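PDB 4ATW: alpha-l-arabinofuranosidase domain protein from Thermotoga maritima, which hydrolyses alpha-L-arabinofuranosidic bonds, probably releasing terminal arabinose from arabinose-containing oligosaccharides and polysaccharides. Local coordinates for residues V13-Y21 with L309-P320. Residues are numbered along the deposited sequence; the frame is centred on the assembly and turned at random.
Sequences VKPISRHIY and LVLLQKMSDIVP
Ile-20 points toward 309-320 and packs on the last turn of helix 299-313 and the loop after it. This is the tightly packed part by burial: Ile-20 is buried and has the largest area covered across the contact (89 Å²), its CB 4.0 Å from Leu-312 CB and CG2 3.7 Å from Ser-316 CB. Beside it, Tyr-21 OH donates to Gln-313 OE1 (2.8 Å), which sits at the ring's edge, ring and amide planes 81° apart. With chi1 at -165° and a bend at chi2, the Gln-313 chain carries CG to Ile-16 CD1 and its amide to that hydroxyl. Ser-17 OG donates to Pro-320 O (2.8 Å), whereas Ser-17 N reaches Ser-316 OG through a weak bond. The solvent side is polar, with Lys-14, Lys-314 and Asp-317 partly exposed. Here Lys-14 NZ forms a salt bridge with Asp-317 OD1 (3.0 Å), from above the carboxylate plane, and a hydrogen bond to Lys-314 O. A methionine in place of Lys-14 would probably leave Asp-317 without its cationic mate. The contact joins strand 11-15 of the mixed sheet to the loop entering strand 321-322, the eighth parallel strand, where barrel and sandwich meet, consistent with the (beta/alpha)8-barrel plus beta-sandwich architecture of clan GH-A arabinofuranosidases.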
ATOM      1  N   VAL A  13      -6.889  -3.404 -21.939  1.00 42.34           N
ATOM      2  CA  VAL A  13      -8.118  -3.514 -21.205  1.00 39.32           C
ATOM      3  C   VAL A  13      -8.400  -2.219 -20.428  1.00 47.72           C
ATOM      4  O   VAL A  13      -9.481  -1.624 -20.527  1.00 37.23           O
ATOM      5  CB  VAL A  13      -8.021  -4.696 -20.259  1.00 37.46           C
ATOM      6  CG1 VAL A  13      -9.342  -4.931 -19.568  1.00 23.12           C
ATOM      7  CG2 VAL A  13      -7.598  -5.923 -21.046  1.00 41.87           C
ATOM      8  N   LYS A  14      -7.421  -1.756 -19.666  1.00 46.50           N
ATOM      9  CA  LYS A  14      -7.632  -0.548 -18.892  1.00 36.47           C
ATOM     10  C   LYS A  14      -6.315  -0.054 -18.363  1.00 35.28           C
ATOM     11  O   LYS A  14      -5.304  -0.730 -18.443  1.00 41.19           O
ATOM     12  CB  LYS A  14      -8.593  -0.841 -17.739  1.00 32.11           C
ATOM     13  CG  LYS A  14      -8.212  -2.043 -16.912  1.00 30.74           C
ATOM     14  CD  LYS A  14      -9.402  -2.542 -16.074  1.00 48.83           C
ATOM     15  CE  LYS A  14      -9.042  -3.761 -15.197  1.00 42.08           C
ATOM     16  NZ  LYS A  14     -10.263  -4.390 -14.606  1.00 39.39           N
ATOM     17  N   PRO A  15      -6.300   1.143 -17.820  1.00 30.95           N
ATOM     18  CA  PRO A  15      -5.005   1.591 -17.318  1.00 36.36           C
ATOM     19  C   PRO A  15      -4.739   0.906 -15.986  1.00 39.41           C
ATOM     20  O   PRO A  15      -5.609   0.195 -15.458  1.00 50.24           O
ATOM     21  CB  PRO A  15      -5.202   3.093 -17.145  1.00 36.89           C
ATOM     22  CG  PRO A  15      -6.243   3.449 -18.202  1.00 38.98           C
ATOM     23  CD  PRO A  15      -6.503   2.103 -18.837  1.00 40.46           C
ATOM     24  N   ILE A  16      -3.541   1.092 -15.451  1.00 36.22           N
ATOM     25  CA  ILE A  16      -3.204   0.536 -14.144  1.00 28.53           C
ATOM     26  C   ILE A  16      -2.832   1.763 -13.338  1.00 41.35           C
ATOM     27  O   ILE A  16      -1.798   2.392 -13.611  1.00 44.04           O
ATOM     28  CB  ILE A  16      -1.994  -0.388 -14.203  1.00 35.25           C
ATOM     29  CG1 ILE A  16      -2.345  -1.597 -15.046  1.00 39.54           C
ATOM     30  CG2 ILE A  16      -1.549  -0.809 -12.790  1.00 20.61           C
ATOM     31  CD1 ILE A  16      -1.217  -2.610 -15.149  1.00 46.88           C
ATOM     32  N   SER A  17      -3.689   2.125 -12.378  1.00 46.19           N
ATOM     33  CA  SER A  17      -3.466   3.297 -11.536  1.00 44.32           C
ATOM     34  C   SER A  17      -2.092   3.147 -10.900  1.00 44.96           C
ATOM     35  O   SER A  17      -1.830   2.205 -10.147  1.00 41.86           O
ATOM     36  CB  SER A  17      -4.550   3.391 -10.466  1.00 51.15           C
ATOM     37  OG  SER A  17      -4.369   4.545  -9.672  1.00 51.84           O
ATOM     38  N   ARG A  18      -1.202   4.074 -11.218  1.00 35.72           N
ATOM     39  CA  ARG A  18       0.136   3.981 -10.689  1.00 40.82           C
ATOM     40  C   ARG A  18       0.187   3.997  -9.177  1.00 40.33           C
ATOM     41  O   ARG A  18       1.227   3.699  -8.593  1.00 53.29           O
ATOM     42  CB  ARG A  18       0.997   5.097 -11.253  1.00 47.06           C
ATOM     43  CG  ARG A  18       0.603   6.478 -10.829  1.00 44.59           C
ATOM     44  CD  ARG A  18       1.866   7.298 -10.689  1.00 46.83           C
ATOM     45  NE  ARG A  18       1.604   8.634 -10.205  1.00 39.95           N
ATOM     46  CZ  ARG A  18       2.454   9.306  -9.440  1.00 52.95           C
ATOM     47  NH1 ARG A  18       3.598   8.739  -9.073  1.00 50.49           N
ATOM     48  NH2 ARG A  18       2.156  10.541  -9.027  1.00 61.72           N
ATOM     49  N   HIS A  19      -0.935   4.323  -8.539  1.00 39.55           N
ATOM     50  CA  HIS A  19      -0.992   4.398  -7.080  1.00 40.40           C
ATOM     51  C   HIS A  19      -1.374   3.147  -6.327  1.00 36.69           C
ATOM     52  O   HIS A  19      -1.742   3.214  -5.151  1.00 31.42           O
ATOM     53  CB  HIS A  19      -1.913   5.531  -6.653  1.00 25.15           C
ATOM     54  CG  HIS A  19      -1.312   6.882  -6.852  1.00 33.83           C
ATOM     55  ND1 HIS A  19      -1.732   7.741  -7.841  1.00 39.64           N
ATOM     56  CD2 HIS A  19      -0.297   7.509  -6.214  1.00 20.86           C
ATOM     57  CE1 HIS A  19      -1.005   8.844  -7.805  1.00 41.72           C
ATOM     58  NE2 HIS A  19      -0.125   8.727  -6.826  1.00 40.68           N
ATOM     59  N   ILE A  20      -1.287   2.002  -6.991  1.00 34.90           N
ATOM     60  CA  ILE A  20      -1.642   0.767  -6.326  1.00 33.39           C
ATOM     61  C   ILE A  20      -0.433   0.337  -5.558  1.00 30.39           C
ATOM     62  O   ILE A  20      -0.538  -0.436  -4.636  1.00 33.62           O
ATOM     63  CB  ILE A  20      -2.067  -0.360  -7.315  1.00 29.44           C
ATOM     64  CG1 ILE A  20      -1.014  -0.510  -8.403  1.00 17.94           C
ATOM     65  CG2 ILE A  20      -3.460  -0.055  -7.915  1.00 21.79           C
ATOM     66  CD1 ILE A  20      -1.385  -1.544  -9.478  1.00 38.67           C
ATOM     67  N   TYR A  21       0.713   0.898  -5.901  1.00 39.03           N
ATOM     68  CA  TYR A  21       1.963   0.524  -5.252  1.00 39.48           C
ATOM     69  C   TYR A  21       2.365   1.448  -4.103  1.00 33.24           C
ATOM     70  O   TYR A  21       3.539   1.511  -3.720  1.00 35.33           O
ATOM     71  CB  TYR A  21       3.081   0.488  -6.308  1.00 39.47           C
ATOM     72  CG  TYR A  21       2.748  -0.292  -7.577  1.00 35.36           C
ATOM     73  CD1 TYR A  21       2.531  -1.687  -7.550  1.00 35.33           C
ATOM     74  CD2 TYR A  21       2.660   0.355  -8.792  1.00 20.02           C
ATOM     75  CE1 TYR A  21       2.228  -2.411  -8.711  1.00 22.54           C
ATOM     76  CE2 TYR A  21       2.367  -0.358  -9.951  1.00 39.14           C
ATOM     77  CZ  TYR A  21       2.150  -1.739  -9.901  1.00 30.32           C
ATOM     78  OH  TYR A  21       1.850  -2.406 -11.065  1.00 32.31           O
ATOM     79  N   LEU A 309      -0.378  -7.593  -5.460  1.00 38.38           N
ATOM     80  CA  LEU A 309       0.004  -6.634  -6.504  1.00 41.01           C
ATOM     81  C   LEU A 309      -0.516  -7.051  -7.875  1.00 36.06           C
ATOM     82  O   LEU A 309      -0.943  -6.209  -8.670  1.00 20.37           O
ATOM     83  CB  LEU A 309       1.536  -6.450  -6.559  1.00 35.84           C
ATOM     84  CG  LEU A 309       2.178  -5.706  -5.388  1.00 39.27           C
ATOM     85  CD1 LEU A 309       3.681  -5.750  -5.545  1.00 27.12           C
ATOM     86  CD2 LEU A 309       1.667  -4.289  -5.311  1.00 11.65           C
ATOM     87  N   VAL A 310      -0.479  -8.345  -8.154  1.00 36.37           N
ATOM     88  CA  VAL A 310      -0.987  -8.810  -9.429  1.00 44.03           C
ATOM     89  C   VAL A 310      -2.497  -8.546  -9.509  1.00 55.50           C
ATOM     90  O   VAL A 310      -3.006  -8.104 -10.554  1.00 57.65           O
ATOM     91  CB  VAL A 310      -0.764 -10.302  -9.619  1.00 35.81           C
ATOM     92  CG1 VAL A 310      -1.352 -10.725 -10.953  1.00 26.84           C
ATOM     93  CG2 VAL A 310       0.714 -10.635  -9.532  1.00 26.50           C
ATOM     94  N   LEU A 311      -3.203  -8.836  -8.406  1.00 49.84           N
ATOM     95  CA  LEU A 311      -4.642  -8.631  -8.300  1.00 28.36           C
ATOM     96  C   LEU A 311      -4.942  -7.152  -8.585  1.00 34.41           C
ATOM     97  O   LEU A 311      -5.710  -6.813  -9.497  1.00 37.95           O
ATOM     98  CB  LEU A 311      -5.079  -9.012  -6.891  1.00 15.69           C
ATOM     99  CG  LEU A 311      -6.578  -8.873  -6.665  1.00 28.86           C
ATOM    100  CD1 LEU A 311      -7.311  -9.847  -7.545  1.00 33.22           C
ATOM    101  CD2 LEU A 311      -6.927  -9.140  -5.228  1.00 28.02           C
ATOM    102  N   LEU A 312      -4.302  -6.275  -7.814  1.00 31.42           N
ATOM    103  CA  LEU A 312      -4.476  -4.844  -7.974  1.00 26.36           C
ATOM    104  C   LEU A 312      -4.161  -4.460  -9.391  1.00 26.07           C
ATOM    105  O   LEU A 312      -4.866  -3.663 -10.006  1.00 30.69           O
ATOM    106  CB  LEU A 312      -3.565  -4.065  -7.017  1.00 23.17           C
ATOM    107  CG  LEU A 312      -3.930  -4.261  -5.539  1.00 33.60           C
ATOM    108  CD1 LEU A 312      -2.896  -3.588  -4.682  1.00 37.20           C
ATOM    109  CD2 LEU A 312      -5.311  -3.667  -5.224  1.00 21.57           C
ATOM    110  N   GLN A 313      -3.103  -5.051  -9.926  1.00 35.14           N
ATOM    111  CA  GLN A 313      -2.694  -4.721 -11.274  1.00 38.24           C
ATOM    112  C   GLN A 313      -3.934  -4.821 -12.169  1.00 38.12           C
ATOM    113  O   GLN A 313      -4.191  -3.944 -13.026  1.00 28.78           O
ATOM    114  CB  GLN A 313      -1.553  -5.654 -11.704  1.00 24.40           C
ATOM    115  CG  GLN A 313      -0.798  -5.197 -12.938  1.00 38.04           C
ATOM    116  CD  GLN A 313       0.714  -5.530 -12.912  1.00 54.51           C
ATOM    117  OE1 GLN A 313       1.467  -4.979 -12.094  1.00 51.56           O
ATOM    118  NE2 GLN A 313       1.163  -6.426 -13.823  1.00 47.97           N
ATOM    119  N   LYS A 314      -4.752  -5.840 -11.928  1.00 35.55           N
ATOM    120  CA  LYS A 314      -5.918  -5.977 -12.779  1.00 45.01           C
ATOM    121  C   LYS A 314      -7.208  -5.467 -12.234  1.00 45.18           C
ATOM    122  O   LYS A 314      -8.242  -5.743 -12.822  1.00 40.04           O
ATOM    123  CB  LYS A 314      -6.104  -7.421 -13.282  1.00 40.62           C
ATOM    124  CG  LYS A 314      -5.732  -8.530 -12.332  1.00 40.71           C
ATOM    125  CD  LYS A 314      -5.628  -9.838 -13.110  1.00 40.74           C
ATOM    126  CE  LYS A 314      -5.554 -11.054 -12.210  1.00 34.56           C
ATOM    127  NZ  LYS A 314      -5.637 -12.290 -13.032  1.00 47.10           N
ATOM    128  N   MET A 315      -7.154  -4.707 -11.138  1.00 46.26           N
ATOM    129  CA  MET A 315      -8.371  -4.142 -10.552  1.00 41.73           C
ATOM    130  C   MET A 315      -8.238  -2.667 -10.228  1.00 40.64           C
ATOM    131  O   MET A 315      -9.148  -2.057  -9.666  1.00 45.16           O
ATOM    132  CB  MET A 315      -8.736  -4.883  -9.266  1.00 42.33           C
ATOM    133  CG  MET A 315      -9.604  -6.095  -9.488  1.00 44.04           C
ATOM    134  SD  MET A 315      -9.781  -7.063  -8.009  1.00 41.57           S
ATOM    135  CE  MET A 315     -10.892  -6.040  -7.082  1.00 34.49           C
ATOM    136  N   SER A 316      -7.111  -2.084 -10.607  1.00 42.62           N
ATOM    137  CA  SER A 316      -6.844  -0.679 -10.323  1.00 43.26           C
ATOM    138  C   SER A 316      -7.958   0.245 -10.764  1.00 41.13           C
ATOM    139  O   SER A 316      -7.933   1.431 -10.444  1.00 44.49           O
ATOM    140  CB  SER A 316      -5.538  -0.237 -10.990  1.00 34.45           C
ATOM    141  OG  SER A 316      -5.582  -0.501 -12.382  1.00 45.65           O
ATOM    142  N   ASP A 317      -8.929  -0.281 -11.504  1.00 38.76           N
ATOM    143  CA  ASP A 317     -10.031   0.554 -11.971  1.00 36.98           C
ATOM    144  C   ASP A 317     -11.028   0.809 -10.862  1.00 36.43           C
ATOM    145  O   ASP A 317     -11.688   1.841 -10.864  1.00 38.57           O
ATOM    146  CB  ASP A 317     -10.705  -0.024 -13.244  1.00 40.65           C
ATOM    147  CG  ASP A 317     -11.141  -1.463 -13.092  1.00 47.97           C
ATOM    148  OD1 ASP A 317     -10.382  -2.256 -12.505  1.00 65.03           O
ATOM    149  OD2 ASP A 317     -12.232  -1.813 -13.576  1.00 34.77           O
ATOM    150  N   ILE A 318     -11.123  -0.103  -9.903  1.00 29.57           N
ATOM    151  CA  ILE A 318     -12.025   0.128  -8.789  1.00 31.67           C
ATOM    152  C   ILE A 318     -11.238   0.372  -7.492  1.00 28.44           C
ATOM    153  O   ILE A 318     -11.755   0.945  -6.536  1.00 26.18           O
ATOM    154  CB  ILE A 318     -12.974  -1.039  -8.555  1.00 34.38           C
ATOM    155  CG1 ILE A 318     -12.271  -2.104  -7.772  1.00 27.75           C
ATOM    156  CG2 ILE A 318     -13.446  -1.606  -9.847  1.00 42.92           C
ATOM    157  CD1 ILE A 318     -13.212  -3.013  -7.169  1.00 41.69           C
ATOM    158  N   VAL A 319      -9.982  -0.061  -7.469  1.00 35.58           N
ATOM    159  CA  VAL A 319      -9.130   0.131  -6.303  1.00 30.34           C
ATOM    160  C   VAL A 319      -7.897   0.825  -6.832  1.00 28.93           C
ATOM    161  O   VAL A 319      -6.838   0.240  -6.913  1.00 34.66           O
ATOM    162  CB  VAL A 319      -8.715  -1.214  -5.674  1.00 28.42           C
ATOM    163  CG1 VAL A 319      -8.027  -0.997  -4.372  1.00 31.31           C
ATOM    164  CG2 VAL A 319      -9.908  -2.077  -5.451  1.00 17.22           C
ATOM    165  N   PRO A 320      -8.021   2.086  -7.219  1.00 23.46           N
ATOM    166  CA  PRO A 320      -6.863   2.798  -7.743  1.00 30.65           C
ATOM    167  C   PRO A 320      -5.787   3.164  -6.736  1.00 32.92           C
ATOM    168  O   PRO A 320      -4.627   3.396  -7.097  1.00 27.85           O
ATOM    169  CB  PRO A 320      -7.490   4.025  -8.385  1.00 20.46           C
ATOM    170  CG  PRO A 320      -8.666   4.274  -7.548  1.00 24.97           C
ATOM    171  CD  PRO A 320      -9.232   2.894  -7.377  1.00 23.75           C
TER